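Local coordinates for protein putative transcriptional regulator, sugar-binding family (Arthrobacter aurescens, PDB 3NZE) that probably regulates transcription as a SorC-family protein, binding DNA and a sugar effector, with this domain belonging to the sugar-binding part, at residues 102-105 with 106-109; 36-39 with 40-44. All coordinates share one frame; numbering follows the deposited sequence.

Contact 1. Residues 102-105 with 106-109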
ATOM      1  N   ALA A 102       6.973   2.850 -11.610  1.00 17.64           N
ATOM      2  CA  ALA A 102       7.461   2.850 -10.235  1.00 18.23           C
ATOM      3  C   ALA A 102       8.519   3.932 -10.025  1.00 19.14           C
ATOM      4  O   ALA A 102       8.508   4.632  -9.022  1.00 19.87           O
ATOM      5  CB  ALA A 102       8.022   1.460  -9.857  1.00 19.33           C
ATOM      6  N   SER A 103       9.443   4.067 -10.968  1.00 16.76           N
ATOM      7  CA  SER A 103      10.458   5.108 -10.860  1.00 20.66           C
ATOM      8  C   SER A 103       9.855   6.514 -10.794  1.00 23.63           C
ATOM      9  O   SER A 103      10.328   7.361 -10.034  1.00 22.13           O
ATOM     10  CB  SER A 103      11.453   5.012 -12.011  1.00 25.82           C
ATOM     11  OG  SER A 103      12.370   6.090 -11.963  1.00 28.68           O
ATOM     12  N   ASP A 104       8.821   6.763 -11.591  1.00 17.07           N
ATOM     13  CA  ASP A 104       8.179   8.072 -11.600  1.00 20.35           C
ATOM     14  C   ASP A 104       7.557   8.393 -10.252  1.00 16.64           C
ATOM     15  O   ASP A 104       7.598   9.542  -9.801  1.00 20.11           O
ATOM     16  CB  ASP A 104       7.131   8.171 -12.716  1.00 18.67           C
ATOM     17  CG  ASP A 104       7.764   8.271 -14.100  1.00 23.35           C
ATOM     18  OD1 ASP A 104       8.988   8.488 -14.168  1.00 25.87           O
ATOM     19  OD2 ASP A 104       7.037   8.150 -15.106  1.00 28.51           O
ATOM     20  N   ILE A 105       6.973   7.377  -9.627  1.00 17.25           N
ATOM     21  CA  ILE A 105       6.383   7.534  -8.295  1.00 17.57           C
ATOM     22  C   ILE A 105       7.466   7.929  -7.304  1.00 21.62           C
ATOM     23  O   ILE A 105       7.334   8.928  -6.584  1.00 21.84           O
ATOM     24  CB  ILE A 105       5.682   6.241  -7.825  1.00 18.53           C
ATOM     25  CG1 ILE A 105       4.454   5.966  -8.692  1.00 22.30           C
ATOM     26  CG2 ILE A 105       5.270   6.340  -6.352  1.00 20.07           C
ATOM     27  CD1 ILE A 105       3.889   4.584  -8.510  1.00 23.98           C
HETATM   28  N   MSE A 106       8.557   7.166  -7.286  1.00 17.95           N
HETATM   29  CA  MSE A 106       9.643   7.478  -6.361  1.00 19.17           C
HETATM   30  C   MSE A 106      10.215   8.882  -6.596  1.00 17.69           C
HETATM   31  O   MSE A 106      10.464   9.626  -5.644  1.00 19.40           O
HETATM   32  CB  MSE A 106      10.729   6.389  -6.371  1.00 16.94           C
HETATM   33  CG  MSE A 106      10.203   4.977  -6.167  1.00 19.07           C
HETATM   34 SE   MSE A 106       9.398   4.752  -4.391  0.74 25.65          SE
HETATM   35  CE  MSE A 106      10.886   5.351  -3.301  1.00 27.95           C
ATOM     36  N   ARG A 107      10.419   9.252  -7.860  1.00 18.09           N
ATOM     37  CA  ARG A 107      10.899  10.597  -8.206  1.00 19.16           C
ATOM     38  C   ARG A 107       9.993  11.726  -7.696  1.00 19.81           C
ATOM     39  O   ARG A 107      10.478  12.719  -7.157  1.00 19.61           O
ATOM     40  CB  ARG A 107      11.103  10.722  -9.725  1.00 25.06           C
ATOM     41  CG  ARG A 107      12.243   9.876 -10.254  1.00 31.90           C
ATOM     42  CD  ARG A 107      12.413  10.015 -11.773  1.00 33.67           C
ATOM     43  NE  ARG A 107      13.379   9.033 -12.277  1.00 37.67           N
ATOM     44  CZ  ARG A 107      14.604   9.334 -12.697  1.00 39.98           C
ATOM     45  NH1 ARG A 107      15.416   8.371 -13.124  1.00 32.90           N
ATOM     46  NH2 ARG A 107      15.021  10.596 -12.700  1.00 38.13           N
ATOM     47  N   ARG A 108       8.682  11.568  -7.856  1.00 20.16           N
ATOM     48  CA  ARG A 108       7.724  12.545  -7.335  1.00 24.32           C
ATOM     49  C   ARG A 108       7.845  12.722  -5.820  1.00 17.15           C
ATOM     50  O   ARG A 108       7.756  13.850  -5.309  1.00 19.09           O
ATOM     51  CB  ARG A 108       6.294  12.149  -7.720  1.00 21.56           C
ATOM     52  CG  ARG A 108       5.976  12.438  -9.200  1.00 27.46           C
ATOM     53  CD  ARG A 108       4.617  11.887  -9.617  1.00 26.78           C
ATOM     54  NE  ARG A 108       4.576  11.652 -11.057  1.00 37.68           N
ATOM     55  CZ  ARG A 108       4.187  10.514 -11.619  1.00 26.09           C
ATOM     56  NH1 ARG A 108       3.781   9.499 -10.872  1.00 24.02           N
ATOM     57  NH2 ARG A 108       4.186  10.401 -12.936  1.00 31.44           N
ATOM     58  N   PHE A 109       8.050  11.617  -5.110  1.00 17.70           N
ATOM     59  CA  PHE A 109       8.209  11.688  -3.653  1.00 19.75           C
ATOM     60  C   PHE A 109       9.523  12.379  -3.322  1.00 21.70           C
ATOM     61  O   PHE A 109       9.568  13.274  -2.488  1.00 23.72           O
ATOM     62  CB  PHE A 109       8.152  10.294  -3.004  1.00 18.74           C
ATOM     63  CG  PHE A 109       6.772   9.883  -2.571  1.00 18.62           C
ATOM     64  CD1 PHE A 109       5.930   9.207  -3.436  1.00 24.16           C
ATOM     65  CD2 PHE A 109       6.309  10.189  -1.292  1.00 18.93           C
ATOM     66  CE1 PHE A 109       4.662   8.820  -3.043  1.00 22.06           C
ATOM     67  CE2 PHE A 109       5.042   9.803  -0.897  1.00 22.53           C
ATOM     68  CZ  PHE A 109       4.214   9.118  -1.769  1.00 21.89           C
TER
HETATM   69  O   HOH W   1      15.052   5.436 -11.512  1.00 34.48           O

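Contact 2. Residues 36-39 with 40-44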
ATOM      1  N   ALA A  36     -11.287   6.150 -11.537  1.00 33.51           N
ATOM      2  CA  ALA A  36     -10.101   6.989 -11.643  1.00 32.60           C
ATOM      3  C   ALA A  36     -10.328   8.336 -10.962  1.00 29.90           C
ATOM      4  O   ALA A  36      -9.452   8.830 -10.251  1.00 28.29           O
ATOM      5  CB  ALA A  36      -9.714   7.189 -13.104  1.00 38.13           C
ATOM      6  N   GLU A  37     -11.500   8.923 -11.188  1.00 29.00           N
ATOM      7  CA  GLU A  37     -11.803  10.247 -10.645  1.00 29.85           C
ATOM      8  C   GLU A  37     -12.005  10.180  -9.136  1.00 29.83           C
ATOM      9  O   GLU A  37     -11.657  11.110  -8.418  1.00 25.75           O
ATOM     10  CB  GLU A  37     -13.035  10.855 -11.315  1.00 33.19           C
ATOM     11  CG  GLU A  37     -12.831  11.226 -12.788  1.00 43.29           C
ATOM     12  CD  GLU A  37     -11.669  12.191 -13.023  1.00 52.54           C
ATOM     13  OE1 GLU A  37     -11.219  12.857 -12.062  1.00 49.93           O
ATOM     14  OE2 GLU A  37     -11.206  12.286 -14.183  1.00 56.88           O
ATOM     15  N   THR A  38     -12.575   9.077  -8.668  1.00 24.52           N
ATOM     16  CA  THR A  38     -12.756   8.860  -7.239  1.00 25.13           C
ATOM     17  C   THR A  38     -11.399   8.715  -6.565  1.00 22.98           C
ATOM     18  O   THR A  38     -11.155   9.310  -5.520  1.00 21.27           O
ATOM     19  CB  THR A  38     -13.620   7.612  -6.968  1.00 26.64           C
ATOM     20  OG1 THR A  38     -14.906   7.791  -7.566  1.00 27.37           O
ATOM     21  CG2 THR A  38     -13.800   7.390  -5.481  1.00 25.97           C
ATOM     22  N   LEU A  39     -10.518   7.923  -7.171  1.00 22.98           N
ATOM     23  CA  LEU A  39      -9.173   7.737  -6.648  1.00 20.23           C
ATOM     24  C   LEU A  39      -8.421   9.058  -6.619  1.00 23.49           C
ATOM     25  O   LEU A  39      -7.686   9.346  -5.684  1.00 21.96           O
ATOM     26  CB  LEU A  39      -8.398   6.729  -7.506  1.00 23.39           C
ATOM     27  CG  LEU A  39      -6.911   6.572  -7.181  1.00 23.68           C
ATOM     28  CD1 LEU A  39      -6.700   6.198  -5.709  1.00 23.72           C
ATOM     29  CD2 LEU A  39      -6.230   5.550  -8.107  1.00 27.17           C
ATOM     30  N   ASP A  40      -8.608   9.869  -7.650  1.00 20.34           N
ATOM     31  CA  ASP A  40      -7.888  11.131  -7.720  1.00 24.09           C
ATOM     32  C   ASP A  40      -8.213  11.979  -6.494  1.00 27.88           C
ATOM     33  O   ASP A  40      -7.343  12.653  -5.918  1.00 22.62           O
ATOM     34  CB  ASP A  40      -8.264  11.888  -8.990  1.00 30.05           C
ATOM     35  CG  ASP A  40      -7.156  12.790  -9.464  1.00 37.65           C
ATOM     36  OD1 ASP A  40      -5.983  12.385  -9.319  1.00 39.28           O
ATOM     37  OD2 ASP A  40      -7.450  13.894  -9.977  1.00 41.66           O
ATOM     38  N   ARG A  41      -9.473  11.923  -6.081  1.00 19.04           N
ATOM     39  CA  ARG A  41      -9.922  12.708  -4.945  1.00 20.62           C
ATOM     40  C   ARG A  41      -9.483  12.112  -3.617  1.00 19.33           C
ATOM     41  O   ARG A  41      -9.162  12.844  -2.679  1.00 22.63           O
ATOM     42  CB  ARG A  41     -11.438  12.884  -4.992  1.00 19.20           C
ATOM     43  CG  ARG A  41     -11.857  13.991  -5.975  1.00 23.64           C
ATOM     44  CD  ARG A  41     -13.080  13.615  -6.774  1.00 24.82           C
ATOM     45  NE  ARG A  41     -13.407  14.654  -7.751  1.00 28.16           N
ATOM     46  CZ  ARG A  41     -12.942  14.698  -9.000  1.00 33.97           C
ATOM     47  NH1 ARG A  41     -12.116  13.756  -9.454  1.00 27.85           N
ATOM     48  NH2 ARG A  41     -13.306  15.693  -9.803  1.00 32.16           N
ATOM     49  N   VAL A  42      -9.480  10.783  -3.530  1.00 18.67           N
ATOM     50  CA  VAL A  42      -8.955  10.134  -2.336  1.00 18.58           C
ATOM     51  C   VAL A  42      -7.468  10.460  -2.235  1.00 16.26           C
ATOM     52  O   VAL A  42      -6.957  10.772  -1.160  1.00 18.17           O
ATOM     53  CB  VAL A  42      -9.190   8.610  -2.355  1.00 19.30           C
ATOM     54  CG1 VAL A  42      -8.517   7.938  -1.146  1.00 17.24           C
ATOM     55  CG2 VAL A  42     -10.681   8.311  -2.371  1.00 19.11           C
ATOM     56  N   ALA A  43      -6.777  10.397  -3.376  1.00 18.28           N
ATOM     57  CA  ALA A  43      -5.337  10.621  -3.389  1.00 24.34           C
ATOM     58  C   ALA A  43      -4.970  12.037  -2.955  1.00 17.38           C
ATOM     59  O   ALA A  43      -3.946  12.244  -2.296  1.00 21.77           O
ATOM     60  CB  ALA A  43      -4.766  10.322  -4.775  1.00 19.18           C
HETATM   61  N   MSE A  44      -5.791  13.008  -3.329  1.00 18.20           N
HETATM   62  CA  MSE A  44      -5.577  14.381  -2.882  1.00 19.42           C
HETATM   63  C   MSE A  44      -5.648  14.500  -1.365  1.00 23.31           C
HETATM   64  O   MSE A  44      -4.813  15.157  -0.751  1.00 20.95           O
HETATM   65  CB  MSE A  44      -6.610  15.334  -3.486  1.00 26.80           C
HETATM   66  CG  MSE A  44      -6.336  15.751  -4.892  1.00 35.98           C
HETATM   67 SE   MSE A  44      -7.455  17.278  -5.340  0.62 30.56          SE
HETATM   68  CE  MSE A  44      -6.604  18.670  -4.287  1.00 29.81           C
TER

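Contact 1. Residues 102-105 with 106-109
S103 and R107, one turn apart on helix 99-113, are joined twice: R107 N donates to S103 O, and R107 NE donates to S103 OG over 3.1 Å in a nearly straight bond (168°). The hydroxyl sits at the edge of the guanidinium, close to its plane. Two conformations make this possible. In S103 the OG stands opposite its own backbone N (chi1 175°), beside the carbonyl carbon, while the R107 chain runs extended from CG to NE, passing along the serine carbonyl with CG 3.2 Å from S103 O. A water 2.8 Å from S103 OG adds a weak bond to R107 NH1.

R108 folds back over D104 differently. Its guanidinium lays one face, near the rim, on D104 CB, with R108 NH2 3.7 Å from that carbon. The carboxylate lies well out of the guanidinium plane and D104 OD2 stays 4.2 Å from R108 NH2, so the opposite charges attract without a salt bridge. R108 NH1 is instead held by S72 OG of helix 66-73.

On the buried side I105 and F109 lie side by side, pointing the same way. I105 CG2 meets F109 CD1 at 4.1 Å, and I105 O lies at the ring edge while accepting the backbone N-H of F109. The selenomethionine M106, bent at chi2 and chi3, packs on V62, V85 and Q87 of the sheet; its long, bendable apolar chain suits the approach to these strands.

Chemically the helix is two-sided: M106 and F109 pack on strands 59-62 and 84-87, and I105 on S69 of helix 66-73, whereas on the outer side the S103 hydroxyl probably steadies the exposed R107 guanidinium through NE, and the nearby D104 carboxylate probably eases the gathering of positive charge around R108, which also lies near R73.

Contact 2. Residues 36-39 with 40-44
E37 and R41 meet one turn apart on helix 35-50, their carboxylate and guanidinium planes 80° apart. Along the second segment, D40 comes first: its backbone N bonds A36 O, while its carboxylate turns away to H74, with D40 OD1 hydrogen-bonded to H74 NE2; an acid suits this partner, although D40 OD2 lies 4.4 Å from the like-charged E37 OE1. R41 follows, bent at chi2 (139°), which brings R41 NH1 back to 2.9 Å from E37 O and equally 2.9 Å from E37 OE1, a salt bridge made with the anti lone pair. One nitrogen thus grips both the main chain and the side chain of the glutamate. With an alanine in place of R41, the E37 carboxylate would probably lose its charged mate and be free to turn, and E37 O would lose its side-chain donor. V42, branched and apolar, faces inward onto I252 and D254, with V42 CG2 3.3 Å from T38 O. The A43 N-H bonds to L39 O, with A43 N 2.7 Å from it, and its small methyl shares A70 of helix 66-73 with L39. This i to i+4 glutamate-arginine pair is a classic surface salt bridge of an amphipathic helix, here packed on the parallel strand 250-254 of an alpha/beta fold.

In the fold
Contact 2 precedes contact 1 in the chain, and the two do not touch: their centres are 18 Å apart and their nearest atoms about 9 Å. Helix 66-73 connects them, since L39 and A43 pack on its A70 while I105 and R108 rest on its S69. Both helices also lie against one mixed sheet: contact 2 meets strand 250-254, and contact 1 meets strands 59-62 and 84-87. Contact 1 belongs to the beta-alpha-beta unit that ends in strand 116-118. There M106 comes within about 6 Å, side chain to side chain, of E118, a calcium-binding residue seen in a structure of this protein, although no calcium is bound to this chain here; contact 2 lies away from the calcium sites.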